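Local coordinates for glycerol dehydrogenase (Schizosaccharomyces pombe, PDB 1TA9), which catalyses the NAD(+)-dependent oxidation of glycerol to dihydroxyacetone in glycerol assimilation, and belongs to the iron-containing alcohol dehydrogenase family although it carries zinc, at residues B[172-177]-B[182-187]. Sequence-based numbering, arbitrary orientation.
Sequences SIICPT and DAATSS. With K (potassium ion), chain J.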
ATOM      1  N   SER B 172      46.992   7.925  18.580  1.00 17.30           N
ATOM      2  CA  SER B 172      47.312   7.205  17.358  1.00 17.01           C
ATOM      3  C   SER B 172      46.518   7.728  16.174  1.00 16.67           C
ATOM      4  O   SER B 172      45.391   8.201  16.328  1.00 16.49           O
ATOM      5  CB  SER B 172      47.031   5.707  17.540  1.00 17.09           C
ATOM      6  OG  SER B 172      45.680   5.478  17.920  1.00 16.94           O
ATOM      7  N   ILE B 173      47.133   7.657  14.999  1.00 16.38           N
ATOM      8  CA  ILE B 173      46.502   8.082  13.760  1.00 16.01           C
ATOM      9  C   ILE B 173      46.616   6.887  12.815  1.00 15.95           C
ATOM     10  O   ILE B 173      47.716   6.447  12.475  1.00 16.01           O
ATOM     11  CB  ILE B 173      47.197   9.331  13.169  1.00 15.86           C
ATOM     12  CG1 ILE B 173      47.002  10.519  14.122  1.00 15.89           C
ATOM     13  CG2 ILE B 173      46.613   9.663  11.798  1.00 15.76           C
ATOM     14  CD1 ILE B 173      47.545  11.842  13.607  1.00 15.54           C
ATOM     15  N   ILE B 174      45.465   6.362  12.409  1.00 15.71           N
ATOM     16  CA  ILE B 174      45.396   5.185  11.547  1.00 15.56           C
ATOM     17  C   ILE B 174      44.995   5.571  10.126  1.00 15.71           C
ATOM     18  O   ILE B 174      43.953   6.192   9.914  1.00 15.19           O
ATOM     19  CB  ILE B 174      44.370   4.183  12.117  1.00 15.45           C
ATOM     20  CG1 ILE B 174      44.681   3.898  13.592  1.00 15.67           C
ATOM     21  CG2 ILE B 174      44.390   2.893  11.314  1.00 15.63           C
ATOM     22  CD1 ILE B 174      46.019   3.203  13.844  1.00 15.52           C
ATOM     23  N   CYS B 175      45.825   5.193   9.154  1.00 15.77           N
ATOM     24  CA  CYS B 175      45.572   5.530   7.760  1.00 15.96           C
ATOM     25  C   CYS B 175      45.476   4.297   6.874  1.00 15.89           C
ATOM     26  O   CYS B 175      46.476   3.843   6.316  1.00 15.90           O
ATOM     27  CB  CYS B 175      46.684   6.437   7.235  1.00 16.06           C
ATOM     28  SG  CYS B 175      47.127   7.769   8.356  1.00 16.66           S
ATOM     29  N   PRO B 176      44.270   3.735   6.732  1.00 15.95           N
ATOM     30  CA  PRO B 176      44.108   2.550   5.891  1.00 16.04           C
ATOM     31  C   PRO B 176      44.398   2.883   4.427  1.00 16.13           C
ATOM     32  O   PRO B 176      44.011   3.947   3.942  1.00 16.18           O
ATOM     33  CB  PRO B 176      42.653   2.150   6.134  1.00 16.09           C
ATOM     34  CG  PRO B 176      41.987   3.454   6.420  1.00 16.08           C
ATOM     35  CD  PRO B 176      42.982   4.151   7.318  1.00 16.11           C
ATOM     36  N   THR B 177      45.077   1.975   3.732  1.00 16.15           N
ATOM     37  CA  THR B 177      45.414   2.191   2.330  1.00 16.38           C
ATOM     38  C   THR B 177      44.512   1.392   1.387  1.00 16.58           C
ATOM     39  O   THR B 177      44.664   1.435   0.163  1.00 15.98           O
ATOM     40  CB  THR B 177      46.892   1.859   2.064  1.00 16.57           C
ATOM     41  OG1 THR B 177      47.187   0.543   2.544  1.00 16.75           O
ATOM     42  CG2 THR B 177      47.786   2.868   2.776  1.00 16.65           C
ATOM     43  N   ASP B 182      36.726  -3.333   8.524  1.00 18.72           N
ATOM     44  CA  ASP B 182      36.359  -2.204   9.377  1.00 19.16           C
ATOM     45  C   ASP B 182      37.215  -2.150  10.642  1.00 19.29           C
ATOM     46  O   ASP B 182      36.790  -1.624  11.670  1.00 19.51           O
ATOM     47  CB  ASP B 182      34.872  -2.272   9.759  1.00 19.28           C
ATOM     48  CG  ASP B 182      34.469  -3.627  10.319  1.00 19.61           C
ATOM     49  OD1 ASP B 182      35.338  -4.312  10.892  1.00 19.22           O
ATOM     50  OD2 ASP B 182      33.277  -4.004  10.198  1.00 20.07           O
ATOM     51  N   ALA B 183      38.432  -2.677  10.559  1.00 19.35           N
ATOM     52  CA  ALA B 183      39.326  -2.691  11.713  1.00 19.58           C
ATOM     53  C   ALA B 183      39.903  -1.319  12.067  1.00 19.68           C
ATOM     54  O   ALA B 183      40.211  -1.050  13.228  1.00 19.65           O
ATOM     55  CB  ALA B 183      40.464  -3.676  11.471  1.00 19.70           C
ATOM     56  N   ALA B 184      40.038  -0.455  11.068  1.00 19.43           N
ATOM     57  CA  ALA B 184      40.621   0.870  11.261  1.00 19.36           C
ATOM     58  C   ALA B 184      40.166   1.660  12.493  1.00 19.33           C
ATOM     59  O   ALA B 184      40.985   2.090  13.301  1.00 19.14           O
ATOM     60  CB  ALA B 184      40.405   1.710   9.996  1.00 19.19           C
ATOM     61  N   THR B 185      38.863   1.844  12.646  1.00 19.63           N
ATOM     62  CA  THR B 185      38.337   2.636  13.755  1.00 19.99           C
ATOM     63  C   THR B 185      38.219   1.952  15.107  1.00 20.58           C
ATOM     64  O   THR B 185      37.982   2.626  16.109  1.00 20.77           O
ATOM     65  CB  THR B 185      36.925   3.153  13.438  1.00 19.85           C
ATOM     66  OG1 THR B 185      36.008   2.051  13.491  1.00 19.29           O
ATOM     67  CG2 THR B 185      36.876   3.785  12.050  1.00 19.53           C
ATOM     68  N   SER B 186      38.385   0.635  15.152  1.00 21.15           N
ATOM     69  CA  SER B 186      38.192  -0.097  16.400  1.00 21.92           C
ATOM     70  C   SER B 186      39.282  -0.065  17.460  1.00 22.54           C
ATOM     71  O   SER B 186      40.456   0.198  17.183  1.00 22.17           O
ATOM     72  CB  SER B 186      37.852  -1.557  16.098  1.00 21.85           C
ATOM     73  OG  SER B 186      39.008  -2.275  15.718  1.00 22.22           O
ATOM     74  N   SER B 187      38.858  -0.361  18.683  1.00 23.63           N
ATOM     75  CA  SER B 187      39.733  -0.406  19.846  1.00 25.13           C
ATOM     76  C   SER B 187      40.211  -1.839  20.022  1.00 26.18           C
ATOM     77  O   SER B 187      40.818  -2.177  21.037  1.00 26.22           O
ATOM     78  CB  SER B 187      38.960   0.007  21.097  1.00 24.92           C
ATOM     79  OG  SER B 187      38.272   1.225  20.897  1.00 25.55           O
TER
HETATM   80  K     K J1504      31.762  -6.196  10.303  1.00 17.21           K
HETATM   81  O   HOH W   1      30.188  -7.094  12.139  1.00 15.02           O
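Ala-183 O accepts two hydrogen bonds from one residue, from Ser-186 N at 3.1 Å and from Ser-186 OG at 3.0 Å; the backbone bond closes a type I beta turn, Ala-183 to Ser-186, that sets Ala-184 against the strand of Ile-174 and Pro-176. Both donors approach from the same face of the carbonyl plane, the hydroxyl at a C=O...donor angle of 126° and tilted 21° from the plane. Lys-162 NZ adds weak bonds to Ala-183 O and Ala-184 O and a regular one to Ser-186 O, joining the turn to helix 155-167. Strand 172-176 is an inner strand of the parallel, Rossmann-like sheet of the nucleotide-binding domain; the loop after it leads to the metal site.

The contact itself is small and buried, with 110 Å² of surface lost, a van der Waals meeting of methyls, ring carbon and carbonyl oxygen. Ala-184 CB points at the strand and meets Pro-176 CG at 4.3 Å. With chi1 at -52°, Ile-174 holds CG2 trans to the amide nitrogen, and this methyl lies 4.4 Å from Ala-184 CB and 4.0 Å from Ala-184 O. Met-158 of helix 155-167 packs on both Ile-174 and Pro-176, while Thr-299 of helix 289-307 touches Ala-184.

Ser-186 and Thr-177 probably help bind NAD(+), which would place this contact beside the cofactor cleft. Midway along the loop, Asp-182 probably contributes to substrate binding. Asp-232, which also binds the zinc ion, Ser-235, Thr-236 and a water share the potassium ion with Asp-182 OD2, which lies 2.7 Å from it and accepts a hydrogen bond from Ser-302 OG.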